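Local structure of glycogen synthase (Cyanobacterium sp. CLg1, 6GNF) at residues Gln78-Gly83 against Thr87-Phe92; Leu139-Leu144 against Lys182-Ser187; Thr174-Leu179 against Asp215-Pro220. The protein belongs to the glycogen and starch synthase family, glycosyltransferases built from two Rossmann-like domains that face each other across a cleft. One frame throughout, in Å; residues are numbered along the deposited sequence.

Contact 1: Gln78-Gly83 against Thr87-Phe92. With SO4 (sulfate ion), chain G.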
loop_
_atom_site.group_PDB
_atom_site.type_symbol
_atom_site.label_atom_id
_atom_site.label_comp_id
_atom_site.label_asym_id
_atom_site.label_seq_id
_atom_site.Cartn_x
_atom_site.Cartn_y
_atom_site.Cartn_z
ATOM N N GLN A 78 8.564 26.388 10.510
ATOM C CA GLN A 78 8.840 26.667 9.118
ATOM C C GLN A 78 7.595 27.252 8.459
ATOM O O GLN A 78 6.533 26.648 8.514
ATOM C CB GLN A 78 9.250 25.371 8.424
ATOM C CG GLN A 78 9.455 25.474 6.927
ATOM C CD GLN A 78 10.491 26.516 6.565
ATOM O OE1 GLN A 78 11.397 26.817 7.340
ATOM N NE2 GLN A 78 10.286 27.159 5.431
ATOM N N PRO A 79 7.719 28.434 7.817
ATOM C CA PRO A 79 6.564 28.956 7.086
ATOM C C PRO A 79 6.260 28.149 5.819
ATOM O O PRO A 79 7.174 27.767 5.094
ATOM C CB PRO A 79 6.962 30.400 6.749
ATOM C CG PRO A 79 8.436 30.447 6.880
ATOM C CD PRO A 79 8.813 29.417 7.896
ATOM N N VAL A 80 4.975 27.887 5.586
ATOM C CA VAL A 80 4.520 27.193 4.385
ATOM C C VAL A 80 3.159 27.754 4.011
ATOM O O VAL A 80 2.580 28.524 4.772
ATOM C CB VAL A 80 4.396 25.661 4.590
ATOM C CG1 VAL A 80 5.766 25.009 4.740
ATOM C CG2 VAL A 80 3.522 25.339 5.788
ATOM N N ASN A 81 2.666 27.356 2.847
ATOM C CA ASN A 81 1.364 27.793 2.372
ATOM C C ASN A 81 0.316 26.727 2.623
ATOM O O ASN A 81 0.571 25.544 2.426
ATOM C CB ASN A 81 1.439 28.090 0.888
ATOM C CG ASN A 81 2.422 29.198 0.577
ATOM O OD1 ASN A 81 2.348 30.290 1.150
ATOM N ND2 ASN A 81 3.357 28.919 -0.341
ATOM N N TYR A 82 -0.824 27.146 3.158
ATOM C CA TYR A 82 -1.999 26.296 3.233
ATOM C C TYR A 82 -2.989 26.889 2.253
ATOM O O TYR A 82 -3.744 27.782 2.601
ATOM C CB TYR A 82 -2.574 26.253 4.658
ATOM C CG TYR A 82 -3.823 25.405 4.771
ATOM C CD1 TYR A 82 -3.752 24.020 4.720
ATOM C CD2 TYR A 82 -5.074 25.993 4.884
ATOM C CE1 TYR A 82 -4.892 23.243 4.801
ATOM C CE2 TYR A 82 -6.218 25.229 4.961
ATOM C CZ TYR A 82 -6.126 23.860 4.922
ATOM O OH TYR A 82 -7.281 23.125 5.010
ATOM N N GLY A 83 -2.991 26.371 1.030
ATOM C CA GLY A 83 -3.695 27.035 -0.056
ATOM C C GLY A 83 -3.122 28.434 -0.195
ATOM O O GLY A 83 -1.919 28.616 -0.236
ATOM N N THR A 87 1.018 30.064 6.569
ATOM C CA THR A 87 0.931 29.428 7.886
ATOM C C THR A 87 2.297 28.849 8.278
ATOM O O THR A 87 3.265 29.044 7.558
ATOM C CB THR A 87 -0.189 28.352 7.891
ATOM O OG1 THR A 87 -0.463 27.950 9.233
ATOM C CG2 THR A 87 0.197 27.146 7.031
ATOM N N ASN A 88 2.374 28.210 9.444
ATOM C CA ASN A 88 3.612 27.605 9.937
ATOM C C ASN A 88 3.382 26.163 10.301
ATOM O O ASN A 88 2.327 25.828 10.781
ATOM C CB ASN A 88 4.080 28.303 11.217
ATOM C CG ASN A 88 4.459 29.731 10.992
ATOM O OD1 ASN A 88 3.761 30.624 11.462
ATOM N ND2 ASN A 88 5.527 29.972 10.239
ATOM N N VAL A 89 4.393 25.330 10.117
ATOM C CA VAL A 89 4.382 23.989 10.693
ATOM C C VAL A 89 5.447 23.911 11.787
ATOM O O VAL A 89 6.375 24.719 11.805
ATOM C CB VAL A 89 4.584 22.899 9.623
ATOM C CG1 VAL A 89 3.427 22.923 8.637
ATOM C CG2 VAL A 89 5.907 23.066 8.890
ATOM N N ARG A 90 5.234 23.029 12.761
ATOM C CA ARG A 90 6.266 22.628 13.706
ATOM C C ARG A 90 6.708 21.229 13.308
ATOM O O ARG A 90 5.975 20.527 12.618
ATOM C CB ARG A 90 5.733 22.606 15.131
ATOM C CG ARG A 90 5.298 23.958 15.671
ATOM C CD ARG A 90 4.858 23.858 17.123
ATOM N NE ARG A 90 3.740 22.930 17.292
ATOM C CZ ARG A 90 3.328 22.421 18.459
ATOM N NH1 ARG A 90 3.933 22.740 19.597
ATOM N NH2 ARG A 90 2.299 21.578 18.487
ATOM N N TYR A 91 7.928 20.855 13.677
ATOM C CA TYR A 91 8.446 19.525 13.396
ATOM C C TYR A 91 8.671 18.782 14.700
ATOM O O TYR A 91 9.263 19.301 15.652
ATOM C CB TYR A 91 9.757 19.597 12.619
ATOM C CG TYR A 91 9.647 20.221 11.247
ATOM C CD1 TYR A 91 9.134 19.506 10.168
ATOM C CD2 TYR A 91 10.097 21.518 11.015
ATOM C CE1 TYR A 91 9.047 20.071 8.902
ATOM C CE2 TYR A 91 10.004 22.101 9.755
ATOM C CZ TYR A 91 9.482 21.377 8.696
ATOM O OH TYR A 91 9.403 21.965 7.432
ATOM N N PHE A 92 8.116 17.577 14.777
ATOM C CA PHE A 92 8.393 16.662 15.867
ATOM C C PHE A 92 9.293 15.573 15.307
ATOM O O PHE A 92 9.335 15.366 14.096
ATOM C CB PHE A 92 7.100 16.078 16.429
ATOM C CG PHE A 92 6.335 17.030 17.302
ATOM C CD1 PHE A 92 5.745 18.161 16.759
ATOM C CD2 PHE A 92 6.205 16.800 18.654
ATOM C CE1 PHE A 92 5.038 19.044 17.552
ATOM C CE2 PHE A 92 5.499 17.673 19.461
ATOM C CZ PHE A 92 4.916 18.801 18.908
HETATM S S SO4 G . 1.272 19.298 21.506
HETATM O O1 SO4 G . 2.026 20.570 21.362
HETATM O O2 SO4 G . 0.423 19.022 20.320
HETATM O O3 SO4 G . 0.394 19.420 22.689
HETATM O O4 SO4 G . 2.220 18.177 21.706
#
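Q78 and V89 form a hydrogen-bonded antiparallel pair, and the same holds for V80 and T87 two residues nearer the turn, past the non-hydrogen-bonded pair P79 and N88, a worked case of how a hairpin backbone sets out its side chains. Four backbone bonds hold it, Q78 N to V89 O (3.0 Å) and T87 N to V80 O (2.8 Å) among them. Followed outward, the Q78 side chain runs beside Y91, both pointing the same way. Its CB lies obliquely to the ring, 3.6 Å from Y91 CE2, and its CG is 3.5 Å from Y91 OH. The chain then bends at chi2 (57°), and the amide plane stands 31° from that of the ring, while Q78 NE2 makes a weak bond to the carbonyl of the next residue, P79 O, at 3.2 Å. The phenol itself is held elsewhere, by A142 O. On the same sheet face V80 CG2 meets V89 CG1 at 3.7 Å, the two side chains crossing at about a right angle. P79 and N88 occupy the other face. Farther along, R90 NH2 gives a fairly straight bond (160°) to O1 of the sulfate at 3.1 Å, and also pairs with D105. The hairpin joins strand 72-82, outermost in its sheet, to strand 85-96; strand 99-105 flanks the latter, and helix 132-144 covers V80 and T87 through M138.

Contact 2: Leu139-Leu144 against Lys182-Ser187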
loop_
_atom_site.group_PDB
_atom_site.type_symbol
_atom_site.label_atom_id
_atom_site.label_comp_id
_atom_site.label_asym_id
_atom_site.label_seq_id
_atom_site.Cartn_x
_atom_site.Cartn_y
_atom_site.Cartn_z
ATOM N N LEU A 139 2.238 19.358 2.950
ATOM C CA LEU A 139 3.177 18.303 3.326
ATOM C C LEU A 139 4.432 18.321 2.459
ATOM O O LEU A 139 5.535 18.196 2.983
ATOM C CB LEU A 139 2.511 16.925 3.238
ATOM C CG LEU A 139 3.415 15.709 3.444
ATOM C CD1 LEU A 139 4.110 15.761 4.792
ATOM C CD2 LEU A 139 2.609 14.422 3.318
ATOM N N SER A 140 4.260 18.481 1.145
ATOM C CA SER A 140 5.395 18.480 0.219
ATOM C C SER A 140 6.322 19.664 0.472
ATOM O O SER A 140 7.529 19.518 0.433
ATOM C CB SER A 140 4.910 18.475 -1.226
ATOM O OG SER A 140 4.168 17.290 -1.454
ATOM N N GLN A 141 5.744 20.833 0.723
ATOM C CA GLN A 141 6.521 22.022 1.070
ATOM C C GLN A 141 7.259 21.852 2.384
ATOM O O GLN A 141 8.404 22.273 2.515
ATOM C CB GLN A 141 5.615 23.248 1.201
ATOM C CG GLN A 141 4.962 23.686 -0.091
ATOM C CD GLN A 141 3.905 24.744 0.139
ATOM O OE1 GLN A 141 4.089 25.668 0.936
ATOM N NE2 GLN A 141 2.783 24.613 -0.546
ATOM N N ALA A 142 6.576 21.307 3.384
ATOM C CA ALA A 142 7.177 21.155 4.703
ATOM C C ALA A 142 8.336 20.166 4.689
ATOM O O ALA A 142 9.297 20.358 5.442
ATOM C CB ALA A 142 6.128 20.722 5.718
ATOM N N ALA A 143 8.219 19.125 3.869
ATOM C CA ALA A 143 9.216 18.058 3.825
ATOM C C ALA A 143 10.530 18.540 3.235
ATOM O O ALA A 143 11.594 18.104 3.632
ATOM C CB ALA A 143 8.691 16.880 3.018
ATOM N N LEU A 144 10.454 19.467 2.287
ATOM C CA LEU A 144 11.653 19.957 1.618
ATOM C C LEU A 144 12.602 20.663 2.582
ATOM O O LEU A 144 13.823 20.588 2.391
ATOM C CB LEU A 144 11.283 20.892 0.462
ATOM C CG LEU A 144 10.794 20.213 -0.821
ATOM C CD1 LEU A 144 10.010 21.180 -1.680
ATOM C CD2 LEU A 144 11.953 19.631 -1.609
ATOM N N LYS A 182 12.069 22.361 -7.514
ATOM C CA LYS A 182 12.548 23.213 -8.603
ATOM C C LYS A 182 12.218 24.674 -8.394
ATOM O O LYS A 182 13.072 25.541 -8.578
ATOM C CB LYS A 182 11.953 22.772 -9.928
ATOM C CG LYS A 182 12.541 21.471 -10.392
ATOM C CD LYS A 182 11.903 20.988 -11.670
ATOM C CE LYS A 182 12.556 19.685 -12.074
ATOM N NZ LYS A 182 11.924 19.167 -13.299
ATOM N N GLU A 183 10.964 24.950 -8.060
ATOM C CA GLU A 183 10.484 26.323 -8.045
ATOM C C GLU A 183 10.972 27.114 -6.842
ATOM O O GLU A 183 11.449 28.224 -7.011
ATOM C CB GLU A 183 8.957 26.358 -8.124
ATOM C CG GLU A 183 8.369 27.749 -8.310
ATOM C CD GLU A 183 8.885 28.471 -9.550
ATOM O OE1 GLU A 183 9.326 27.812 -10.528
ATOM O OE2 GLU A 183 8.833 29.714 -9.561
ATOM N N TYR A 184 10.869 26.541 -5.652
ATOM C CA TYR A 184 11.184 27.260 -4.424
ATOM C C TYR A 184 12.648 27.156 -4.010
ATOM O O TYR A 184 13.113 28.003 -3.277
ATOM C CB TYR A 184 10.339 26.721 -3.265
ATOM C CG TYR A 184 8.842 26.968 -3.329
ATOM C CD1 TYR A 184 8.225 27.541 -4.447
ATOM C CD2 TYR A 184 8.032 26.582 -2.261
ATOM C CE1 TYR A 184 6.849 27.742 -4.479
ATOM C CE2 TYR A 184 6.658 26.787 -2.281
ATOM C CZ TYR A 184 6.066 27.359 -3.389
ATOM O OH TYR A 184 4.703 27.543 -3.391
ATOM N N TYR A 185 13.361 26.120 -4.444
ATOM C CA TYR A 185 14.729 25.879 -3.950
ATOM C C TYR A 185 15.788 25.992 -5.033
ATOM O O TYR A 185 16.622 26.900 -5.000
ATOM C CB TYR A 185 14.815 24.522 -3.237
ATOM C CG TYR A 185 14.081 24.527 -1.918
ATOM C CD1 TYR A 185 12.714 24.276 -1.864
ATOM C CD2 TYR A 185 14.742 24.832 -0.736
ATOM C CE1 TYR A 185 12.027 24.289 -0.671
ATOM C CE2 TYR A 185 14.062 24.856 0.473
ATOM C CZ TYR A 185 12.709 24.580 0.503
ATOM O OH TYR A 185 12.034 24.587 1.696
ATOM N N GLN A 186 15.714 25.118 -6.027
ATOM C CA GLN A 186 16.751 25.058 -7.052
ATOM C C GLN A 186 16.848 26.323 -7.893
ATOM O O GLN A 186 17.912 26.620 -8.423
ATOM C CB GLN A 186 16.552 23.841 -7.946
ATOM C CG GLN A 186 16.759 22.545 -7.188
ATOM C CD GLN A 186 16.601 21.340 -8.064
ATOM O OE1 GLN A 186 15.745 21.315 -8.940
ATOM N NE2 GLN A 186 17.391 20.308 -7.795
ATOM N N SER A 187 15.746 27.055 -8.007
ATOM C CA SER A 187 15.751 28.332 -8.700
ATOM C C SER A 187 16.587 29.384 -7.961
ATOM O O SER A 187 16.961 30.376 -8.566
ATOM C CB SER A 187 14.324 28.841 -8.870
ATOM O OG SER A 187 13.725 29.044 -7.605
HETATM O O HOH W 1 9.430 24.554 1.363
#
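A single water joins Y185 OH to Q141 O, giving a compact example of two helices linked through a water where there is no direct hydrogen bond between the segments. The water donates to Q141 O at 2.8 Å and lies 2.6 Å from Y185 OH, at the edge of the tyrosine ring and in its plane. Q141 O and Y185 OH are themselves 4.4 Å apart, too far for a direct bond, and the water bridges them. Beside it, the L144 side chain leans on the same ring: L144 CB is 3.7 Å from Y185 CE1, and L144 CD1 comes to 3.8 Å from that same carbon. The approach is oblique, and the CB and one methyl, CD1, of the leucine thus meet the same ring carbon. One turn back, Q141 CG and CD both graze CE2 of Y184 at 4.2 Å, with amide and ring planes 76° apart. The Q141 chain is extended beyond CG, and its OE1 accepts from N81 N. Y184 OH is likewise used beyond the helices, bonded to N218 O. The two short helical segments run nearly parallel, 15° apart, but their axes stay 11.4 Å from each other, a gap filled by the tyrosines from one side and by Q141 and L144 from the other. Helix 132-144 lies here between strand 99-105, where L139 and A142 rest on V104, and helix 177-186, whose L177, Y180 and L181 also touch L144; Y184 reaches N81 of strand 72-82.

Contact 3: Thr174-Leu179 against Asp215-Pro220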
loop_
_atom_site.group_PDB
_atom_site.type_symbol
_atom_site.label_atom_id
_atom_site.label_comp_id
_atom_site.label_asym_id
_atom_site.label_seq_id
_atom_site.Cartn_x
_atom_site.Cartn_y
_atom_site.Cartn_z
ATOM N N THR A 174 2.426 13.077 -2.365
ATOM C CA THR A 174 3.689 13.792 -2.311
ATOM C C THR A 174 4.246 14.089 -3.705
ATOM O O THR A 174 5.418 14.464 -3.847
ATOM C CB THR A 174 4.730 12.959 -1.550
ATOM O OG1 THR A 174 4.976 11.740 -2.272
ATOM C CG2 THR A 174 4.234 12.657 -0.145
ATOM N N SER A 175 3.423 13.935 -4.740
ATOM C CA SER A 175 3.923 14.003 -6.111
ATOM C C SER A 175 4.197 15.423 -6.614
ATOM O O SER A 175 4.738 15.568 -7.696
ATOM C CB SER A 175 2.989 13.258 -7.074
ATOM O OG SER A 175 1.709 13.848 -7.094
ATOM N N LEU A 176 3.813 16.450 -5.855
ATOM C CA LEU A 176 4.174 17.835 -6.193
ATOM C C LEU A 176 5.550 18.250 -5.648
ATOM O O LEU A 176 6.081 19.292 -6.013
ATOM C CB LEU A 176 3.133 18.823 -5.674
ATOM C CG LEU A 176 1.702 18.702 -6.185
ATOM C CD1 LEU A 176 0.839 19.702 -5.430
ATOM C CD2 LEU A 176 1.602 18.939 -7.675
ATOM N N LEU A 177 6.138 17.447 -4.777
ATOM C CA LEU A 177 7.434 17.800 -4.185
ATOM C C LEU A 177 8.528 18.140 -5.220
ATOM O O LEU A 177 9.313 19.066 -5.012
ATOM C CB LEU A 177 7.909 16.695 -3.235
ATOM C CG LEU A 177 9.234 16.946 -2.511
ATOM C CD1 LEU A 177 9.210 16.337 -1.115
ATOM C CD2 LEU A 177 10.415 16.404 -3.311
ATOM N N PRO A 178 8.603 17.383 -6.327
ATOM C CA PRO A 178 9.588 17.727 -7.355
ATOM C C PRO A 178 9.367 19.102 -7.981
ATOM O O PRO A 178 10.337 19.773 -8.337
ATOM C CB PRO A 178 9.409 16.629 -8.401
ATOM C CG PRO A 178 8.839 15.479 -7.651
ATOM C CD PRO A 178 7.944 16.097 -6.617
ATOM N N LEU A 179 8.115 19.535 -8.074
ATOM C CA LEU A 179 7.813 20.852 -8.618
ATOM C C LEU A 179 8.248 21.932 -7.639
ATOM O O LEU A 179 8.865 22.924 -8.038
ATOM C CB LEU A 179 6.325 21.004 -8.953
ATOM C CG LEU A 179 5.850 20.278 -10.216
ATOM C CD1 LEU A 179 5.851 18.771 -10.039
ATOM C CD2 LEU A 179 4.461 20.744 -10.615
ATOM N N ASP A 215 -4.918 27.460 -8.197
ATOM C CA ASP A 215 -4.367 28.588 -7.451
ATOM C C ASP A 215 -3.909 28.165 -6.059
ATOM O O ASP A 215 -3.038 28.795 -5.476
ATOM C CB ASP A 215 -5.388 29.727 -7.345
ATOM C CG ASP A 215 -5.658 30.407 -8.675
ATOM O OD1 ASP A 215 -4.792 30.335 -9.567
ATOM O OD2 ASP A 215 -6.733 31.034 -8.825
ATOM N N ALA A 216 -4.536 27.128 -5.510
ATOM C CA ALA A 216 -4.186 26.636 -4.193
ATOM C C ALA A 216 -2.807 25.986 -4.124
ATOM O O ALA A 216 -2.287 25.783 -3.026
ATOM C CB ALA A 216 -5.243 25.658 -3.702
ATOM N N LEU A 217 -2.226 25.640 -5.268
ATOM C CA LEU A 217 -0.897 25.016 -5.298
ATOM C C LEU A 217 0.262 26.001 -5.124
ATOM O O LEU A 217 1.363 25.591 -4.797
ATOM C CB LEU A 217 -0.720 24.239 -6.607
ATOM C CG LEU A 217 -1.781 23.165 -6.871
ATOM C CD1 LEU A 217 -1.484 22.432 -8.167
ATOM C CD2 LEU A 217 -1.854 22.188 -5.711
ATOM N N ASN A 218 0.006 27.291 -5.328
ATOM C CA ASN A 218 1.058 28.319 -5.326
ATOM C C ASN A 218 2.234 27.979 -6.220
ATOM O O ASN A 218 3.393 28.051 -5.784
ATOM C CB ASN A 218 1.566 28.595 -3.910
ATOM C CG ASN A 218 0.487 29.134 -3.008
ATOM O OD1 ASN A 218 0.078 30.292 -3.117
ATOM N ND2 ASN A 218 0.039 28.304 -2.080
ATOM N N LEU A 219 1.919 27.607 -7.456
ATOM C CA LEU A 219 2.922 27.355 -8.462
ATOM C C LEU A 219 2.640 28.238 -9.660
ATOM O O LEU A 219 1.478 28.465 -10.013
ATOM C CB LEU A 219 2.882 25.898 -8.887
ATOM C CG LEU A 219 3.410 24.884 -7.887
ATOM C CD1 LEU A 219 3.022 23.484 -8.321
ATOM C CD2 LEU A 219 4.922 24.993 -7.743
ATOM N N PRO A 220 3.702 28.700 -10.329
ATOM C CA PRO A 220 3.502 29.499 -11.523
ATOM C C PRO A 220 2.987 28.676 -12.703
ATOM O O PRO A 220 2.921 27.449 -12.625
ATOM C CB PRO A 220 4.891 30.070 -11.797
ATOM C CG PRO A 220 5.834 29.097 -11.189
ATOM C CD PRO A 220 5.126 28.454 -10.041
#
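No flat group of either segment enters where L176 meets L217 and L179 meets L219; four leucines make the whole contact with branched aliphatic ends, illustrating how a loop can be packed against the beginning of a helix and the turn before it, largely through leucine methyls. L176 CD1 touches L217 CD2 at 3.7 Å, and L179 CD2 reaches L219 CD1 at 3.9 Å. In both pairs the side chains cross at about a right angle. Different branches do the work: L176 uses the methyl that continues straight from CA (chi2 175°), whereas L217 offers the one that turns aside. L179, with chi2 at 70°, has CD2 as its extended branch, and this is the methyl that meets L219. All four residues are buried. W257 of helix 257-264 touches both L176 and L217, and Y180 OH is bonded to L217 O, a polar tie next to the apolar pairs. A bound alpha-D-glucopyranose is about 14 Å from the L176 side chain, so this is core packing away from the ligand. Helix 177-186 connects the adjacent parallel strands 166-170 and 195-200, the beta-alpha-beta crossover of a Rossmann-like domain, as in the N-terminal half of GT-B glycosyltransferases.

In the fold
Read from the N terminus, contact 1 closes first and closes the shortest loop, the turn between strands 72-82 and 85-96, before either of the others opens. Contacts 2 and 3 then cross: 139-144 opens one and 174-179 the other, after which 182-187 and 215-220 close them in that order. Both use helix 177-186, contact 3 near its start and contact 2 at its far end. The three lie on the same side of the chain's centre. N218, in the last loop, bonds through ND2 to G83 O, so the last of the six segments returns to the hairpin. Together they unite sheet edge, two helices and a loop in one domain.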